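Local atomic coordinates of lovastatin nonaketide synthase, polyketide synthase component (Aspergillus terreus, PDB entry 7CPX), a protein that builds the nonaketide chain of dihydromonacolin L, the lovastatin precursor, by repeated condensation of malonyl-CoA with reduction and a methylation, working as a homodimer with LovC. Residues T123-D135 with A180-Q194. The protein carries 2 engineered substitutions. Sequence-based numbering, arbitrary orientation.
Sequences TSTAVYVGVMTHD and ACSSSLVAVHLAVQQ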
loop_
_atom_site.group_PDB
_atom_site.type_symbol
_atom_site.label_atom_id
_atom_site.label_comp_id
_atom_site.label_asym_id
_atom_site.label_seq_id
_atom_site.Cartn_x
_atom_site.Cartn_y
_atom_site.Cartn_z
ATOM N N THR A 123 49.168 -4.206 -19.788
ATOM C CA THR A 123 49.484 -5.428 -20.506
ATOM C C THR A 123 48.212 -6.050 -21.078
ATOM O O THR A 123 47.101 -5.541 -20.908
ATOM C CB THR A 123 50.198 -6.421 -19.590
ATOM O OG1 THR A 123 50.819 -7.443 -20.381
ATOM C CG2 THR A 123 49.214 -7.064 -18.635
ATOM N N SER A 124 48.388 -7.178 -21.765
ATOM C CA SER A 124 47.297 -7.878 -22.425
ATOM C C SER A 124 46.656 -8.935 -21.537
ATOM O O SER A 124 46.125 -9.927 -22.051
ATOM C CB SER A 124 47.792 -8.523 -23.719
ATOM O OG SER A 124 46.736 -9.190 -24.388
ATOM N N THR A 125 46.700 -8.752 -20.221
ATOM C CA THR A 125 46.117 -9.729 -19.316
ATOM C C THR A 125 44.622 -9.856 -19.567
ATOM O O THR A 125 43.920 -8.856 -19.740
ATOM C CB THR A 125 46.376 -9.329 -17.866
ATOM O OG1 THR A 125 47.773 -9.453 -17.573
ATOM C CG2 THR A 125 45.583 -10.212 -16.925
ATOM N N ALA A 126 44.138 -11.092 -19.580
ATOM C CA ALA A 126 42.731 -11.376 -19.798
ATOM C C ALA A 126 42.017 -11.552 -18.466
ATOM O O ALA A 126 42.639 -11.730 -17.419
ATOM C CB ALA A 126 42.564 -12.635 -20.646
ATOM N N VAL A 127 40.691 -11.502 -18.517
ATOM C CA VAL A 127 39.853 -11.730 -17.348
ATOM C C VAL A 127 38.650 -12.554 -17.773
ATOM O O VAL A 127 38.037 -12.281 -18.811
ATOM C CB VAL A 127 39.404 -10.411 -16.695
ATOM C CG1 VAL A 127 38.482 -10.696 -15.530
ATOM C CG2 VAL A 127 40.609 -9.630 -16.233
ATOM N N TYR A 128 38.314 -13.562 -16.975
ATOM C CA TYR A 128 37.173 -14.433 -17.243
ATOM C C TYR A 128 36.509 -14.698 -15.897
ATOM O O TYR A 128 37.042 -15.444 -15.072
ATOM C CB TYR A 128 37.608 -15.724 -17.924
ATOM C CG TYR A 128 38.225 -15.520 -19.287
ATOM C CD1 TYR A 128 39.557 -15.167 -19.423
ATOM C CD2 TYR A 128 37.474 -15.687 -20.439
ATOM C CE1 TYR A 128 40.119 -14.979 -20.665
ATOM C CE2 TYR A 128 38.028 -15.501 -21.684
ATOM C CZ TYR A 128 39.351 -15.149 -21.795
ATOM O OH TYR A 128 39.900 -14.964 -23.041
ATOM N N VAL A 129 35.354 -14.075 -15.678
ATOM C CA VAL A 129 34.666 -14.109 -14.395
ATOM C C VAL A 129 33.404 -14.943 -14.541
ATOM O O VAL A 129 32.598 -14.714 -15.451
ATOM C CB VAL A 129 34.335 -12.690 -13.901
ATOM C CG1 VAL A 129 33.683 -12.737 -12.533
ATOM C CG2 VAL A 129 35.593 -11.854 -13.848
ATOM N N GLY A 130 33.236 -15.906 -13.642
ATOM C CA GLY A 130 32.034 -16.707 -13.586
ATOM C C GLY A 130 31.093 -16.223 -12.505
ATOM O O GLY A 130 31.378 -16.350 -11.310
ATOM N N VAL A 131 29.968 -15.650 -12.917
ATOM C CA VAL A 131 28.957 -15.146 -12.000
ATOM C C VAL A 131 27.604 -15.672 -12.448
ATOM O O VAL A 131 27.270 -15.630 -13.636
ATOM C CB VAL A 131 28.952 -13.607 -11.945
ATOM C CG1 VAL A 131 30.317 -13.094 -11.545
ATOM C CG2 VAL A 131 28.551 -13.038 -13.283
ATOM N N MET A 132 26.829 -16.169 -11.490
ATOM C CA MET A 132 25.519 -16.739 -11.756
ATOM C C MET A 132 24.411 -16.126 -10.919
ATOM O O MET A 132 23.249 -16.176 -11.340
ATOM C CB MET A 132 25.547 -18.254 -11.497
ATOM C CG MET A 132 24.219 -18.977 -11.666
ATOM S SD MET A 132 24.184 -20.513 -10.729
ATOM C CE MET A 132 22.839 -20.172 -9.595
ATOM N N THR A 133 24.728 -15.523 -9.778
ATOM C CA THR A 133 23.736 -15.254 -8.747
ATOM C C THR A 133 23.732 -13.784 -8.357
ATOM O O THR A 133 23.849 -13.449 -7.174
ATOM C CB THR A 133 23.993 -16.124 -7.518
ATOM O OG1 THR A 133 24.602 -17.357 -7.920
ATOM C CG2 THR A 133 22.685 -16.421 -6.822
ATOM N N HIS A 134 23.594 -12.899 -9.340
ATOM C CA HIS A 134 23.680 -11.447 -9.324
ATOM C C HIS A 134 22.504 -10.880 -8.541
ATOM O O HIS A 134 21.614 -10.240 -9.107
ATOM C CB HIS A 134 23.693 -10.891 -10.751
ATOM C CG HIS A 134 22.524 -11.328 -11.582
ATOM N ND1 HIS A 134 21.225 -10.986 -11.276
ATOM C CD2 HIS A 134 22.461 -12.082 -12.705
ATOM C CE1 HIS A 134 20.411 -11.509 -12.175
ATOM N NE2 HIS A 134 21.135 -12.179 -13.053
ATOM N N ASP A 135 22.494 -11.127 -7.227
ATOM C CA ASP A 135 21.460 -10.555 -6.375
ATOM C C ASP A 135 21.448 -9.039 -6.491
ATOM O O ASP A 135 20.382 -8.426 -6.626
ATOM C CB ASP A 135 21.684 -10.989 -4.929
ATOM C CG ASP A 135 21.526 -12.483 -4.739
ATOM O OD1 ASP A 135 21.255 -13.184 -5.737
ATOM O OD2 ASP A 135 21.671 -12.959 -3.594
ATOM N N ALA A 180 26.079 -21.279 -14.963
ATOM C CA ALA A 180 25.497 -21.744 -13.701
ATOM C C ALA A 180 26.656 -22.188 -12.802
ATOM O O ALA A 180 27.686 -21.499 -12.741
ATOM C CB ALA A 180 24.445 -22.799 -13.975
ATOM N N CYS A 181 26.530 -23.320 -12.108
ATOM C CA CYS A 181 27.525 -23.693 -11.108
ATOM C C CYS A 181 28.911 -23.859 -11.717
ATOM O O CYS A 181 29.918 -23.701 -11.017
ATOM C CB CYS A 181 27.096 -24.983 -10.412
ATOM S SG CYS A 181 25.308 -25.133 -10.164
ATOM N N SER A 182 28.987 -24.174 -13.009
ATOM C CA SER A 182 30.267 -24.400 -13.666
ATOM C C SER A 182 30.939 -23.114 -14.125
ATOM O O SER A 182 32.107 -23.160 -14.531
ATOM C CB SER A 182 30.077 -25.324 -14.871
ATOM O OG SER A 182 29.288 -24.697 -15.867
ATOM N N SER A 183 30.244 -21.978 -14.043
ATOM C CA SER A 183 30.701 -20.740 -14.663
ATOM C C SER A 183 32.193 -20.505 -14.459
ATOM O O SER A 183 32.968 -20.467 -15.422
ATOM C CB SER A 183 29.895 -19.566 -14.100
ATOM O OG SER A 183 30.100 -18.397 -14.867
ATOM N N SER A 184 32.617 -20.375 -13.201
ATOM C CA SER A 184 34.006 -20.034 -12.923
ATOM C C SER A 184 34.956 -21.034 -13.566
ATOM O O SER A 184 35.926 -20.649 -14.230
ATOM C CB SER A 184 34.237 -19.968 -11.416
ATOM O OG SER A 184 33.775 -21.143 -10.773
ATOM N N LEU A 185 34.684 -22.329 -13.402
ATOM C CA LEU A 185 35.561 -23.320 -14.011
ATOM C C LEU A 185 35.585 -23.148 -15.520
ATOM O O LEU A 185 36.654 -23.185 -16.141
ATOM C CB LEU A 185 35.116 -24.732 -13.634
ATOM C CG LEU A 185 36.093 -25.857 -13.977
ATOM C CD1 LEU A 185 37.443 -25.613 -13.335
ATOM C CD2 LEU A 185 35.537 -27.185 -13.517
ATOM N N VAL A 186 34.420 -22.916 -16.124
ATOM C CA VAL A 186 34.381 -22.634 -17.553
ATOM C C VAL A 186 35.284 -21.452 -17.866
ATOM O O VAL A 186 36.078 -21.486 -18.815
ATOM C CB VAL A 186 32.935 -22.377 -18.011
ATOM C CG1 VAL A 186 32.921 -21.941 -19.454
ATOM C CG2 VAL A 186 32.102 -23.624 -17.834
ATOM N N ALA A 187 35.195 -20.398 -17.053
ATOM C CA ALA A 187 36.079 -19.255 -17.235
ATOM C C ALA A 187 37.528 -19.710 -17.277
ATOM O O ALA A 187 38.281 -19.349 -18.190
ATOM C CB ALA A 187 35.863 -18.240 -16.112
ATOM N N VAL A 188 37.925 -20.543 -16.311
ATOM C CA VAL A 188 39.286 -21.072 -16.306
ATOM C C VAL A 188 39.617 -21.642 -17.675
ATOM O O VAL A 188 40.612 -21.262 -18.305
ATOM C CB VAL A 188 39.451 -22.130 -15.201
ATOM C CG1 VAL A 188 40.789 -22.821 -15.332
ATOM C CG2 VAL A 188 39.321 -21.495 -13.834
ATOM N N HIS A 189 38.746 -22.517 -18.183
ATOM C CA HIS A 189 38.976 -23.104 -19.497
ATOM C C HIS A 189 39.222 -22.014 -20.527
ATOM O O HIS A 189 40.242 -22.018 -21.225
ATOM C CB HIS A 189 37.782 -23.966 -19.901
ATOM C CG HIS A 189 37.756 -24.317 -21.356
ATOM N ND1 HIS A 189 38.645 -25.202 -21.926
ATOM C CD2 HIS A 189 36.944 -23.903 -22.358
ATOM C CE1 HIS A 189 38.384 -25.317 -23.215
ATOM N NE2 HIS A 189 37.357 -24.539 -23.503
ATOM N N LEU A 190 38.317 -21.039 -20.596
ATOM C CA LEU A 190 38.506 -19.943 -21.535
ATOM C C LEU A 190 39.834 -19.253 -21.277
ATOM O O LEU A 190 40.643 -19.070 -22.195
ATOM C CB LEU A 190 37.346 -18.958 -21.427
ATOM C CG LEU A 190 35.974 -19.573 -21.700
ATOM C CD1 LEU A 190 34.900 -18.528 -21.565
ATOM C CD2 LEU A 190 35.928 -20.207 -23.078
ATOM N N ALA A 191 40.102 -18.915 -20.014
ATOM C CA ALA A 191 41.388 -18.325 -19.674
ATOM C C ALA A 191 42.512 -19.220 -20.167
ATOM O O ALA A 191 43.447 -18.761 -20.833
ATOM C CB ALA A 191 41.489 -18.109 -18.165
ATOM N N VAL A 192 42.399 -20.523 -19.899
ATOM C CA VAL A 192 43.414 -21.460 -20.364
ATOM C C VAL A 192 43.587 -21.320 -21.866
ATOM O O VAL A 192 44.702 -21.140 -22.371
ATOM C CB VAL A 192 43.035 -22.899 -19.969
ATOM C CG1 VAL A 192 43.830 -23.907 -20.783
ATOM C CG2 VAL A 192 43.256 -23.110 -18.484
ATOM N N GLN A 193 42.474 -21.340 -22.599
ATOM C CA GLN A 193 42.554 -21.162 -24.041
ATOM C C GLN A 193 43.211 -19.832 -24.372
ATOM O O GLN A 193 44.136 -19.766 -25.190
ATOM C CB GLN A 193 41.158 -21.249 -24.658
ATOM C CG GLN A 193 40.460 -22.583 -24.430
ATOM C CD GLN A 193 41.194 -23.747 -25.064
ATOM O OE1 GLN A 193 41.462 -24.755 -24.412
ATOM N NE2 GLN A 193 41.516 -23.618 -26.347
ATOM N N GLN A 194 42.779 -18.763 -23.700
ATOM C CA GLN A 194 43.360 -17.454 -23.963
ATOM C C GLN A 194 44.848 -17.444 -23.658
ATOM O O GLN A 194 45.604 -16.684 -24.273
ATOM C CB GLN A 194 42.641 -16.387 -23.139
ATOM C CG GLN A 194 43.153 -14.974 -23.362
ATOM C CD GLN A 194 43.037 -14.527 -24.803
ATOM O OE1 GLN A 194 42.273 -15.095 -25.583
ATOM N NE2 GLN A 194 43.801 -13.504 -25.167
#
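The phenol ring of Tyr128 lies flat on the backbone of helix 183-194, with Ala191 N 3.8 Å above the ring plane over its centre. On that same face, toward its two long edges, Tyr128 CD2 meets Leu190 CB at 3.4 Å and Tyr128 CD1 meets Ala191 CB at 3.7 Å. Chi1 of -63° sets CG anti to the carbonyl carbon and lays the ring along the helix toward Gln194, whose aliphatic CB and CG pass the phenol oxygen. Gln194 CG also touches Ala126 CB, 3.6 Å away, while its NE2 is hydrogen-bonded to Ser200 OG. The small methyl of Ala187 lets the strand come near, Ala187 CB packing 3.6 Å from Tyr128 CB. Gly130, having no side chain, lets the backbones close to 3.9 Å between Gly130 CA and Ser184 CA. Met132 runs nearly extended through chi1 (177°) and chi2, which carries Met132 SD to 3.5 Å from Ala180 CA.

The strand runs nearly antiparallel to the helix, their axes at 164°, and helix 159-168 covers its other face through Val127 and Val129. Ser184 OG is hydrogen-bonded to Gly370 O and Leu374 N. In this thiolase-fold ketosynthase core, chiefly apolar shape-matching thus joins strand to helix just after Cys181, the predicted nucleophile, beside His320 and His367.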